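Local structure of beta-lactamase (Francisella tularensis subsp. tularensis, 3P09) at residues 93-98 and 133-138; 102-107 and 119-124; 65-70 and 159-164; 114-119 and 203-208; 75-78 and 83-86. The protein probably hydrolyses the amide bond of beta-lactam antibiotics to give substituted beta-amino acids, as a member of the class A beta-lactamase family. All blocks are in the same frame, centred on the assembly; numbering follows the deposited sequence.

Contact 1 of 5, residues 93-98 and 133-138; sequences QDDIGK and LVRELG
Asp-95 and Arg-135 meet by one direct salt bridge and one water. NH1 of Arg-135 donates to OD1 of Asp-95 at 3.2 Å, with an N-H...O angle of 149°. The carboxylate oxygen lies at the edge of the guanidinium, close to its plane, while NH1 reaches OD1 on the syn side but tilted out of the carboxylate plane; the two planes are 38° apart. Beside this bond a water donates to Asp-95 OD2 at 2.6 Å and accepts from Arg-135 NH2 at 2.7 Å, closing a second path between the same two groups. OD2 is held further by the backbone N of Asn-92, just before the short helix 93-96.

In the next shell, Glu-136 steadies the arginine. Its OE2 is gripped side-on, by NH2 of Arg-135 (2.9 Å) on the anti lone pair and by NE (3.1 Å) from above the carboxylate plane. The arginine leaves helix 127-137 with CG anti to the backbone N (chi1 -175°) and bends at chi3, which lays the planar group between the two acids. The helix ends soon after, Gly-138 closing it with a Schellman motif.

Across this surface contact only the carboxylate and guanidinium ends meet directly, so its chemistry is mainly electrostatic: a single positive group between two acids, which would offset their mutual repulsion while tying helix 93-96 to the C-terminal turn of helix 127-137.

Contact 2 of 5, residues 102-107 and 119-124; sequences APITAK and NYAAIL
Ile-104, in the loop between helix 93-96 and strand 112-114, packs on Ala-121 of helix 115-123. Its CB sits 3.9 Å from CB of Ala-121, where the two backbones also come nearest. Further out, CG1 approaches the rim of the Tyr-120 ring, 4.3 Å from CE1 and near the ring plane, a meeting at the edge. At the tip, CD1 passes over CA of Ala-121 at 4.2 Å and ends 4.4 Å from CD2 of Leu-124. CG1 lies beside the backbone N and anti to the carbonyl carbon (chi1 -66°), and the turn at chi2 (75°) swings CD1 along the helix toward Leu-124.

The small methyl of Ala-121 lets the loop come close, with 6.0 Å between its CA and that of Ile-104. Leu-124 CD1 in turn lies over one face of the Tyr-120 ring, 4.0 Å above its plane and displaced toward the rim, which joins the two outer partners to each other. Beyond the segments, Asp-126 holds the loop through the backbone N of Ile-104 and the hydroxyl of Thr-105.

Between the segments themselves the contact is wholly apolar, made by one branched side chain on two residues of the helix and the leucine that follows it; polar bonds to the loop come from outside, among them those of Asp-126.

Contact 3 of 5, residues 65-70 and 159-164; sequences VFKFLL and ADEPEI
Lys-67 and Glu-161 make the charged part of this buried contact. NZ of Lys-67 stands 3.5 Å from OE2 of Glu-161, a long salt bridge, and CE lies at 3.4 Å from the same oxygen. The side chains cross at about a right angle: the lysine runs extended beyond CG, whereas the glutamate folds at chi2 (-82°) to turn its carboxylate toward the lysine end and the Phe-66 edge. NZ has stronger partners in Ser-64 OG and the carbonyl O of Ser-125, and Glu-161 OE2 makes a weak hydrogen bond with Ser-64 OG.

The aromatic part belongs to Phe-66. OE2 of Glu-161 comes to the edge of its ring, in plane and 3.7 Å from CE1, with ring and carboxylate only 20° from parallel. CG of Lys-67 lies 3.7 Å above one ring face, offset toward the rim.

Apolar packing completes the set, CG2 of Ile-164 standing 4.0 Å from Phe-66 CE1.

A sulfate about 5 Å from the lysine side chain, probably from the crystallisation liquor, may mark the pocket. Ser-64, Lys-67 one helical turn later, Glu-161 and the cis peptide before Pro-162 are consistent with the SxxK motif and omega loop of a class A beta-lactamase active site.

Contact 4 of 5, residues 114-119 and 203-208; sequences TISQLN and IKYLQD
Tyr-205 drives its phenol from helix 196-208 against the first turns of helix 115-123, and its OH is gripped by two residues, Ser-116 and Asn-119. OG of Ser-116 lies 2.8 Å from it, in the plane of the ring at its edge, in a hydrogen bond whose donor may be either hydroxyl. ND2 of Asn-119 donates to the same OH at 3.1 Å, nearly straight (162°) and with the oxygen in the amide plane, although amide and ring planes stand 76° apart.

The tight part is centred on the buried Asn-119. Its CB comes to 3.4 Å from CZ of Tyr-205 and its backbone C lies over one face of the ring. Two polar bonds at the end of a buried ring satisfy its oxygen and limit the ring's swing.

The Ser-116 side is looser and partly exposed. Here the hydroxyl does most of the touching: OG points away from the backbone N (chi1 -172°), which carries it out to the phenol, while the carbonyl O of Ser-116 stands 3.8 Å from CE1 of Tyr-205. Within the helices themselves, Thr-114 and Gln-117 form a capping box at the start of helix 115-123, and Lys-204 makes a salt bridge with Asp-208.

Around this junction, Val-71 of helix 66-80 touches both Asn-119 and Tyr-205, Leu-133 of helix 127-137 packs on Asn-119, and the backbone of Leu-206 is hydrogen-bonded to Asp-228 in strand 225-232.

Contact 5 of 5, residues 75-78 and 83-86; sequences LDYD and GFLD
The ring of Phe-84 receives the edge of Tyr-77 on one face, in an edge-to-face (T-shaped) aromatic pair that is strongly tilted, the planes 54° apart and the centroids 4.4 Å. CD2 of Tyr-77 is the atom that presses in, 3.3 Å above the Phe-84 ring and displaced toward its rim; CE2 follows along the CD1 side. Both rings leave the backbone with CG on the far side from N, chi1 being -169° for Tyr-77, and the side chains cross at about a right angle. The pair belongs to the turn in which the chain leaving helix 66-80 folds back on that helix through a short 3-10 segment, 84-86.

Next to the rings, the carboxylate of Asp-78 holds the backbone of the 3-10 turn. OD1 accepts from Leu-85 N at 2.9 Å, the donor standing 43° out of the carboxylate plane. A water bridges the two segments as well, donating to OD1 and accepting from Gly-83 N. The other carboxylate oxygen, OD2, has an outside partner in His-198 of helix 196-208, and the acid thus connects two helices with the turn. Gly-83 adopts a positive phi that a side chain would hardly tolerate.

Leu-85 packs alongside the acid, its CG 3.5 Å from the carboxylate carbon of Asp-78, and Ile-115 and Asn-119 of helix 115-123 also touch this side chain. Its apolar partner across the turn is Leu-75: CD1 of Leu-85 ends 4.0 Å from CD2 of Leu-75.

In the fold
All five contacts lie in the helical part of the fold. Helix 115-123 serves contacts 2 and 4, which share Asn-119 and have centres about 9 Å apart; helix 66-80 serves contacts 3 and 5, with centres about 19 Å apart. Contact 5 closes first along the chain, before contacts 1, 2 and 4 open. Contact 3 spans 65-164, enclosing contacts 1, 2 and 5, whereas contact 4 crosses contacts 1, 2 and 3. Leu-133 packs on both Leu-70 and Asn-119, joining contact 1 to contacts 3 and 2. Helices 66-80, 115-123 and 127-137 thus form a continuous core beside the probable active site of contact 3, with contacts 1 and 5 farther out.

Contact 1 of 5, residues 93-98 and 133-138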
# COMPACT_ATOMS: atom_id res chain seq x y z
N GLN A 93 -4.78 -7.43 24.94
CA GLN A 93 -4.43 -8.73 24.38
C GLN A 93 -5.39 -9.13 23.27
O GLN A 93 -4.99 -9.66 22.24
CB GLN A 93 -4.43 -9.82 25.46
CG GLN A 93 -3.80 -11.13 24.99
CD GLN A 93 -2.34 -10.96 24.57
OE1 GLN A 93 -1.98 -11.22 23.42
NE2 GLN A 93 -1.50 -10.52 25.50
N ASP A 94 -6.67 -8.85 23.48
CA ASP A 94 -7.69 -9.18 22.49
C ASP A 94 -7.52 -8.38 21.19
O ASP A 94 -8.07 -8.73 20.16
CB ASP A 94 -9.09 -9.00 23.07
CG ASP A 94 -9.33 -7.61 23.62
OD1 ASP A 94 -10.02 -7.49 24.66
OD2 ASP A 94 -8.83 -6.63 23.02
N ASP A 95 -6.75 -7.29 21.25
CA ASP A 95 -6.43 -6.54 20.03
C ASP A 95 -5.50 -7.37 19.15
O ASP A 95 -5.59 -7.32 17.91
CB ASP A 95 -5.76 -5.22 20.39
CG ASP A 95 -6.74 -4.19 20.88
OD1 ASP A 95 -7.88 -4.18 20.38
OD2 ASP A 95 -6.37 -3.38 21.77
N ILE A 96 -4.61 -8.12 19.79
CA ILE A 96 -3.66 -8.96 19.09
C ILE A 96 -4.40 -10.18 18.56
O ILE A 96 -4.30 -10.50 17.38
CB ILE A 96 -2.50 -9.43 20.00
CG1 ILE A 96 -1.79 -8.23 20.64
CG2 ILE A 96 -1.50 -10.27 19.23
CD1 ILE A 96 -1.37 -7.19 19.66
N GLY A 97 -5.15 -10.84 19.43
CA GLY A 97 -5.95 -12.00 19.03
C GLY A 97 -5.08 -13.11 18.49
O GLY A 97 -4.07 -13.47 19.10
N LYS A 98 -5.44 -13.65 17.33
CA LYS A 98 -4.64 -14.68 16.68
C LYS A 98 -3.85 -14.12 15.49
O LYS A 98 -3.41 -14.88 14.63
CB LYS A 98 -5.52 -15.84 16.22
CG LYS A 98 -6.19 -16.58 17.35
CD LYS A 98 -7.00 -17.75 16.81
CE LYS A 98 -7.76 -18.46 17.94
NZ LYS A 98 -8.80 -19.40 17.40
N LEU A 133 -6.83 1.03 14.41
CA LEU A 133 -7.03 2.29 13.71
C LEU A 133 -8.40 2.35 13.04
O LEU A 133 -9.07 3.38 13.08
CB LEU A 133 -5.92 2.52 12.68
CG LEU A 133 -4.55 2.84 13.29
CD1 LEU A 133 -3.50 2.91 12.22
CD2 LEU A 133 -4.58 4.17 14.07
N VAL A 134 -8.80 1.24 12.43
CA VAL A 134 -10.13 1.14 11.81
C VAL A 134 -11.20 1.42 12.86
O VAL A 134 -12.13 2.19 12.63
CB VAL A 134 -10.37 -0.26 11.19
CG1 VAL A 134 -11.87 -0.48 10.91
CG2 VAL A 134 -9.56 -0.45 9.93
N ARG A 135 -11.05 0.81 14.03
CA ARG A 135 -11.98 1.06 15.12
C ARG A 135 -11.96 2.52 15.56
O ARG A 135 -13.00 3.15 15.70
CB ARG A 135 -11.66 0.14 16.31
CG ARG A 135 -12.67 0.25 17.45
CD ARG A 135 -12.18 -0.49 18.68
NE ARG A 135 -11.02 0.17 19.26
CZ ARG A 135 -9.96 -0.47 19.75
NH1 ARG A 135 -9.90 -1.80 19.75
NH2 ARG A 135 -8.95 0.23 20.25
N GLU A 136 -10.77 3.08 15.78
CA GLU A 136 -10.66 4.46 16.27
C GLU A 136 -11.10 5.47 15.23
O GLU A 136 -11.46 6.60 15.56
CB GLU A 136 -9.24 4.78 16.77
CG GLU A 136 -8.75 3.88 17.92
CD GLU A 136 -9.64 3.96 19.16
OE1 GLU A 136 -10.17 5.06 19.43
OE2 GLU A 136 -9.79 2.93 19.86
N LEU A 137 -11.10 5.06 13.96
CA LEU A 137 -11.60 5.90 12.87
C LEU A 137 -13.13 5.93 12.86
O LEU A 137 -13.74 6.84 12.30
CB LEU A 137 -11.10 5.38 11.51
CG LEU A 137 -11.43 6.25 10.29
CD1 LEU A 137 -10.63 7.56 10.29
CD2 LEU A 137 -11.19 5.49 9.00
N GLY A 138 -13.73 4.93 13.48
CA GLY A 138 -15.17 4.80 13.50
C GLY A 138 -15.69 3.64 12.67
O GLY A 138 -16.89 3.52 12.45
O HOH W 1 -7.58 -1.16 22.16

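Contact 2 of 5, residues 102-107 and 119-124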
# COMPACT_ATOMS: atom_id res chain seq x y z
N ALA A 102 2.70 -8.78 14.42
CA ALA A 102 2.41 -7.66 15.31
C ALA A 102 3.71 -7.13 15.91
O ALA A 102 3.89 -7.13 17.14
CB ALA A 102 1.47 -8.12 16.43
N PRO A 103 4.61 -6.67 15.05
CA PRO A 103 5.96 -6.33 15.53
C PRO A 103 5.97 -5.23 16.59
O PRO A 103 6.77 -5.32 17.50
CB PRO A 103 6.69 -5.91 14.25
CG PRO A 103 5.61 -5.52 13.29
CD PRO A 103 4.45 -6.43 13.61
N ILE A 104 5.11 -4.23 16.48
CA ILE A 104 5.06 -3.17 17.49
C ILE A 104 4.00 -3.45 18.56
O ILE A 104 4.29 -3.41 19.75
CB ILE A 104 4.79 -1.78 16.85
CG1 ILE A 104 5.96 -1.35 15.96
CG2 ILE A 104 4.58 -0.72 17.93
CD1 ILE A 104 6.03 -2.06 14.64
N THR A 105 2.77 -3.75 18.15
CA THR A 105 1.70 -3.87 19.12
C THR A 105 1.96 -5.00 20.13
O THR A 105 1.61 -4.87 21.30
CB THR A 105 0.33 -4.02 18.44
OG1 THR A 105 0.36 -5.11 17.51
CG2 THR A 105 -0.01 -2.72 17.69
N ALA A 106 2.58 -6.08 19.68
CA ALA A 106 2.84 -7.21 20.57
C ALA A 106 3.80 -6.83 21.69
O ALA A 106 3.85 -7.51 22.72
CB ALA A 106 3.38 -8.40 19.77
N LYS A 107 4.58 -5.77 21.50
CA LYS A 107 5.51 -5.36 22.55
C LYS A 107 4.87 -4.36 23.52
O LYS A 107 5.53 -3.85 24.42
CB LYS A 107 6.78 -4.74 21.94
CG LYS A 107 7.47 -5.62 20.89
CD LYS A 107 8.86 -5.06 20.57
CE LYS A 107 9.61 -5.96 19.61
NZ LYS A 107 11.04 -5.53 19.44
N ASN A 119 -0.15 4.48 13.59
CA ASN A 119 0.02 4.72 12.16
C ASN A 119 1.33 4.14 11.67
O ASN A 119 1.37 3.47 10.64
CB ASN A 119 0.01 6.22 11.85
CG ASN A 119 -1.37 6.82 11.88
OD1 ASN A 119 -2.38 6.12 11.80
ND2 ASN A 119 -1.42 8.15 11.95
N TYR A 120 2.41 4.43 12.39
CA TYR A 120 3.73 3.93 12.05
C TYR A 120 3.70 2.42 11.98
O TYR A 120 4.18 1.81 11.02
CB TYR A 120 4.75 4.43 13.08
CG TYR A 120 6.08 3.73 13.06
CD1 TYR A 120 6.33 2.63 13.89
CD2 TYR A 120 7.11 4.17 12.24
CE1 TYR A 120 7.57 1.99 13.88
CE2 TYR A 120 8.35 3.53 12.23
CZ TYR A 120 8.57 2.44 13.05
OH TYR A 120 9.81 1.81 13.04
N ALA A 121 3.12 1.80 13.00
CA ALA A 121 2.99 0.35 13.05
C ALA A 121 2.22 -0.21 11.86
O ALA A 121 2.62 -1.21 11.27
CB ALA A 121 2.30 -0.07 14.34
N ALA A 122 1.09 0.43 11.53
CA ALA A 122 0.24 -0.01 10.42
C ALA A 122 0.98 0.05 9.08
O ALA A 122 0.85 -0.86 8.25
CB ALA A 122 -1.05 0.81 10.35
N ILE A 123 1.75 1.11 8.88
CA ILE A 123 2.51 1.25 7.63
C ILE A 123 3.61 0.20 7.55
O ILE A 123 3.99 -0.25 6.47
CB ILE A 123 3.11 2.66 7.50
CG1 ILE A 123 1.98 3.69 7.33
CG2 ILE A 123 4.09 2.72 6.34
CD1 ILE A 123 1.05 3.42 6.13
N LEU A 124 4.11 -0.21 8.71
CA LEU A 124 5.03 -1.33 8.78
C LEU A 124 4.28 -2.66 8.75
O LEU A 124 4.88 -3.72 8.98
CB LEU A 124 5.90 -1.24 10.04
CG LEU A 124 7.24 -0.55 9.82
CD1 LEU A 124 7.04 0.92 9.43
CD2 LEU A 124 8.11 -0.69 11.05

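Contact 3 of 5, residues 65-70 and 159-164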
# COMPACT_ATOMS: atom_id res chain seq x y z
N VAL A 65 -1.94 -3.55 1.46
CA VAL A 65 -1.78 -2.21 0.91
C VAL A 65 -2.86 -1.24 1.44
O VAL A 65 -2.63 -0.03 1.54
CB VAL A 65 -1.76 -2.23 -0.63
CG1 VAL A 65 -1.73 -0.81 -1.20
CG2 VAL A 65 -0.54 -3.02 -1.12
N PHE A 66 -4.03 -1.76 1.77
CA PHE A 66 -5.10 -0.91 2.28
C PHE A 66 -4.61 -0.09 3.48
O PHE A 66 -5.16 0.96 3.79
CB PHE A 66 -6.35 -1.73 2.65
CG PHE A 66 -6.37 -2.22 4.08
CD1 PHE A 66 -5.72 -3.39 4.44
CD2 PHE A 66 -7.07 -1.51 5.06
CE1 PHE A 66 -5.75 -3.84 5.76
CE2 PHE A 66 -7.09 -1.95 6.37
CZ PHE A 66 -6.43 -3.11 6.72
N LYS A 67 -3.57 -0.57 4.15
CA LYS A 67 -3.13 0.13 5.37
C LYS A 67 -2.67 1.58 5.13
O LYS A 67 -2.74 2.40 6.04
CB LYS A 67 -2.08 -0.70 6.13
CG LYS A 67 -2.68 -1.98 6.72
CD LYS A 67 -1.61 -3.01 7.10
CE LYS A 67 -2.29 -4.30 7.61
NZ LYS A 67 -1.28 -5.37 7.88
N PHE A 68 -2.21 1.90 3.92
CA PHE A 68 -1.82 3.30 3.68
C PHE A 68 -3.04 4.21 3.47
O PHE A 68 -3.01 5.39 3.81
CB PHE A 68 -0.74 3.47 2.58
CG PHE A 68 -1.28 3.57 1.16
CD1 PHE A 68 -1.92 4.72 0.71
CD2 PHE A 68 -1.07 2.52 0.26
CE1 PHE A 68 -2.39 4.82 -0.60
CE2 PHE A 68 -1.54 2.61 -1.07
CZ PHE A 68 -2.20 3.76 -1.49
N LEU A 69 -4.12 3.64 2.94
CA LEU A 69 -5.38 4.38 2.84
C LEU A 69 -5.94 4.68 4.22
O LEU A 69 -6.47 5.77 4.49
CB LEU A 69 -6.40 3.55 2.06
CG LEU A 69 -6.01 3.29 0.62
CD1 LEU A 69 -7.03 2.32 -0.04
CD2 LEU A 69 -5.97 4.59 -0.14
N LEU A 70 -5.84 3.69 5.09
CA LEU A 70 -6.31 3.80 6.47
C LEU A 70 -5.55 4.90 7.21
O LEU A 70 -6.14 5.72 7.90
CB LEU A 70 -6.11 2.46 7.18
CG LEU A 70 -6.38 2.43 8.69
CD1 LEU A 70 -7.82 2.88 9.00
CD2 LEU A 70 -6.09 1.05 9.29
N ALA A 159 -13.62 -5.56 4.81
CA ALA A 159 -13.16 -6.17 6.04
C ALA A 159 -11.81 -5.63 6.47
O ALA A 159 -11.10 -4.98 5.70
CB ALA A 159 -13.11 -7.69 5.89
N ASP A 160 -11.45 -5.90 7.72
CA ASP A 160 -10.12 -5.58 8.21
C ASP A 160 -9.30 -6.87 8.25
O ASP A 160 -9.57 -7.78 7.47
CB ASP A 160 -10.18 -4.83 9.55
CG ASP A 160 -10.91 -5.60 10.63
OD1 ASP A 160 -11.04 -6.84 10.51
OD2 ASP A 160 -11.34 -4.95 11.61
N GLU A 161 -8.29 -6.94 9.12
CA GLU A 161 -7.36 -8.07 9.12
C GLU A 161 -7.87 -9.20 9.99
O GLU A 161 -8.34 -8.95 11.09
CB GLU A 161 -5.97 -7.65 9.65
CG GLU A 161 -5.13 -6.77 8.70
CD GLU A 161 -4.40 -7.59 7.64
OE1 GLU A 161 -4.16 -8.79 7.88
OE2 GLU A 161 -4.06 -7.03 6.58
N PRO A 162 -7.71 -10.45 9.53
CA PRO A 162 -7.06 -10.84 8.28
C PRO A 162 -8.03 -11.09 7.11
O PRO A 162 -7.60 -11.43 6.00
CB PRO A 162 -6.38 -12.16 8.65
CG PRO A 162 -7.29 -12.76 9.65
CD PRO A 162 -7.97 -11.62 10.39
N GLU A 163 -9.32 -10.91 7.35
CA GLU A 163 -10.33 -11.25 6.34
C GLU A 163 -10.13 -10.48 5.02
O GLU A 163 -10.47 -10.99 3.96
CB GLU A 163 -11.75 -11.04 6.88
CG GLU A 163 -12.84 -11.43 5.88
CD GLU A 163 -14.25 -11.38 6.45
OE1 GLU A 163 -14.46 -10.73 7.50
OE2 GLU A 163 -15.15 -12.00 5.83
N ILE A 164 -9.58 -9.27 5.10
CA ILE A 164 -9.29 -8.46 3.91
C ILE A 164 -8.47 -9.24 2.89
O ILE A 164 -8.50 -8.94 1.69
CB ILE A 164 -8.54 -7.15 4.28
CG1 ILE A 164 -8.22 -6.30 3.05
CG2 ILE A 164 -7.20 -7.46 4.98
CD1 ILE A 164 -9.36 -5.59 2.45

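Contact 4 of 5, residues 114-119 and 203-208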
# COMPACT_ATOMS: atom_id res chain seq x y z
N THR A 114 0.21 6.04 21.09
CA THR A 114 -0.52 7.14 20.47
C THR A 114 -1.06 6.71 19.11
O THR A 114 -0.59 5.74 18.53
CB THR A 114 0.36 8.37 20.25
OG1 THR A 114 1.36 8.05 19.28
CG2 THR A 114 1.02 8.82 21.55
N ILE A 115 -2.06 7.43 18.60
CA ILE A 115 -2.54 7.19 17.24
C ILE A 115 -1.38 7.25 16.24
O ILE A 115 -1.28 6.41 15.33
CB ILE A 115 -3.64 8.21 16.87
CG1 ILE A 115 -4.93 7.93 17.65
CG2 ILE A 115 -3.89 8.23 15.36
CD1 ILE A 115 -5.69 6.69 17.19
N SER A 116 -0.49 8.22 16.41
CA SER A 116 0.63 8.34 15.47
C SER A 116 1.53 7.11 15.52
O SER A 116 2.02 6.65 14.49
CB SER A 116 1.47 9.60 15.70
OG SER A 116 2.42 9.75 14.64
N GLN A 117 1.77 6.59 16.72
CA GLN A 117 2.57 5.37 16.85
C GLN A 117 1.90 4.18 16.17
O GLN A 117 2.57 3.29 15.64
CB GLN A 117 2.83 5.04 18.32
CG GLN A 117 3.83 5.98 18.97
CD GLN A 117 4.00 5.73 20.45
OE1 GLN A 117 3.01 5.57 21.18
NE2 GLN A 117 5.25 5.67 20.91
N LEU A 118 0.57 4.16 16.22
CA LEU A 118 -0.19 3.08 15.58
C LEU A 118 -0.14 3.23 14.07
O LEU A 118 -0.11 2.25 13.35
CB LEU A 118 -1.64 3.06 16.08
CG LEU A 118 -1.78 2.56 17.51
CD1 LEU A 118 -3.05 3.09 18.20
CD2 LEU A 118 -1.74 1.04 17.52
N ASN A 119 -0.15 4.48 13.59
CA ASN A 119 0.02 4.72 12.16
C ASN A 119 1.33 4.14 11.67
O ASN A 119 1.37 3.47 10.64
CB ASN A 119 0.01 6.22 11.85
CG ASN A 119 -1.37 6.82 11.88
OD1 ASN A 119 -2.38 6.12 11.80
ND2 ASN A 119 -1.42 8.15 11.95
N ILE A 203 4.48 10.87 4.31
CA ILE A 203 5.70 10.54 3.59
C ILE A 203 6.73 9.89 4.50
O ILE A 203 7.36 8.90 4.14
CB ILE A 203 6.29 11.82 2.97
CG1 ILE A 203 5.49 12.20 1.72
CG2 ILE A 203 7.77 11.62 2.65
CD1 ILE A 203 5.78 13.61 1.21
N LYS A 204 6.92 10.45 5.69
CA LYS A 204 7.88 9.88 6.63
C LYS A 204 7.52 8.44 7.04
O LYS A 204 8.39 7.57 7.12
CB LYS A 204 8.07 10.80 7.85
CG LYS A 204 9.13 10.33 8.85
CD LYS A 204 10.50 10.14 8.20
CE LYS A 204 11.64 10.15 9.22
NZ LYS A 204 11.61 8.99 10.15
N TYR A 205 6.24 8.18 7.30
CA TYR A 205 5.82 6.80 7.61
C TYR A 205 6.23 5.83 6.49
O TYR A 205 6.74 4.74 6.74
CB TYR A 205 4.31 6.68 7.74
CG TYR A 205 3.62 7.36 8.91
CD1 TYR A 205 4.15 7.32 10.19
CD2 TYR A 205 2.40 8.00 8.71
CE1 TYR A 205 3.47 7.94 11.26
CE2 TYR A 205 1.73 8.61 9.75
CZ TYR A 205 2.25 8.58 11.02
OH TYR A 205 1.52 9.22 12.01
N LEU A 206 5.92 6.21 5.26
CA LEU A 206 6.19 5.36 4.11
C LEU A 206 7.69 5.11 3.95
O LEU A 206 8.12 4.01 3.59
CB LEU A 206 5.65 6.02 2.84
CG LEU A 206 4.13 6.05 2.69
CD1 LEU A 206 3.81 6.82 1.42
CD2 LEU A 206 3.53 4.63 2.65
N GLN A 207 8.48 6.15 4.19
CA GLN A 207 9.93 6.03 4.13
C GLN A 207 10.52 5.18 5.25
O GLN A 207 11.60 4.60 5.09
CB GLN A 207 10.59 7.41 4.12
CG GLN A 207 10.28 8.21 2.84
CD GLN A 207 10.91 9.58 2.85
OE1 GLN A 207 11.23 10.11 3.91
NE2 GLN A 207 11.09 10.17 1.67
N ASP A 208 9.84 5.12 6.39
CA ASP A 208 10.29 4.30 7.51
C ASP A 208 10.01 2.81 7.30
O ASP A 208 10.53 1.97 8.04
CB ASP A 208 9.60 4.73 8.81
CG ASP A 208 10.18 6.00 9.38
OD1 ASP A 208 11.26 6.45 8.92
OD2 ASP A 208 9.56 6.55 10.32

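Contact 5 of 5, residues 75-78 and 83-86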
# COMPACT_ATOMS: atom_id res chain seq x y z
N LEU A 75 -5.01 10.59 9.20
CA LEU A 75 -4.41 11.92 9.12
C LEU A 75 -5.44 12.98 8.76
O LEU A 75 -5.40 14.11 9.28
CB LEU A 75 -3.26 11.93 8.11
CG LEU A 75 -2.05 11.07 8.53
CD1 LEU A 75 -1.08 10.88 7.39
CD2 LEU A 75 -1.35 11.71 9.71
N ASP A 76 -6.35 12.63 7.87
CA ASP A 76 -7.43 13.52 7.49
C ASP A 76 -8.28 13.76 8.74
O ASP A 76 -8.65 14.90 9.04
CB ASP A 76 -8.25 12.88 6.36
CG ASP A 76 -9.56 13.60 6.07
OD1 ASP A 76 -9.57 14.51 5.22
OD2 ASP A 76 -10.59 13.23 6.67
N TYR A 77 -8.56 12.69 9.48
CA TYR A 77 -9.34 12.80 10.71
C TYR A 77 -8.68 13.80 11.66
O TYR A 77 -9.34 14.69 12.21
CB TYR A 77 -9.45 11.44 11.39
CG TYR A 77 -10.46 11.39 12.53
CD1 TYR A 77 -11.78 11.05 12.28
CD2 TYR A 77 -10.08 11.68 13.83
CE1 TYR A 77 -12.71 11.00 13.31
CE2 TYR A 77 -11.01 11.63 14.87
CZ TYR A 77 -12.32 11.29 14.60
OH TYR A 77 -13.24 11.24 15.62
N ASP A 78 -7.37 13.67 11.81
CA ASP A 78 -6.62 14.55 12.70
C ASP A 78 -6.77 16.01 12.29
O ASP A 78 -6.87 16.90 13.14
CB ASP A 78 -5.14 14.15 12.77
CG ASP A 78 -4.34 15.07 13.68
OD1 ASP A 78 -4.47 14.94 14.92
OD2 ASP A 78 -3.59 15.93 13.17
N GLY A 83 -5.51 17.23 17.58
CA GLY A 83 -4.97 16.49 18.71
C GLY A 83 -5.09 14.97 18.62
O GLY A 83 -4.54 14.24 19.45
N PHE A 84 -5.81 14.49 17.62
CA PHE A 84 -6.07 13.07 17.48
C PHE A 84 -4.80 12.21 17.38
O PHE A 84 -4.75 11.11 17.93
CB PHE A 84 -6.97 12.82 16.27
CG PHE A 84 -7.47 11.41 16.14
CD1 PHE A 84 -8.30 10.86 17.11
CD2 PHE A 84 -7.14 10.64 15.04
CE1 PHE A 84 -8.78 9.56 17.00
CE2 PHE A 84 -7.61 9.33 14.90
CZ PHE A 84 -8.44 8.79 15.89
N LEU A 85 -3.77 12.72 16.70
CA LEU A 85 -2.52 11.96 16.55
C LEU A 85 -1.83 11.68 17.89
O LEU A 85 -1.10 10.70 18.01
CB LEU A 85 -1.54 12.67 15.63
CG LEU A 85 -1.87 12.58 14.13
CD1 LEU A 85 -0.90 13.40 13.30
CD2 LEU A 85 -1.83 11.13 13.69
N ASP A 86 -2.04 12.55 18.86
CA ASP A 86 -1.41 12.40 20.18
C ASP A 86 -2.26 11.60 21.15
O ASP A 86 -1.86 11.37 22.29
CB ASP A 86 -1.12 13.78 20.77
CG ASP A 86 -0.12 14.56 19.95
OD1 ASP A 86 0.99 14.03 19.72
OD2 ASP A 86 -0.45 15.68 19.51
O HOH W 2 -3.27 17.11 15.82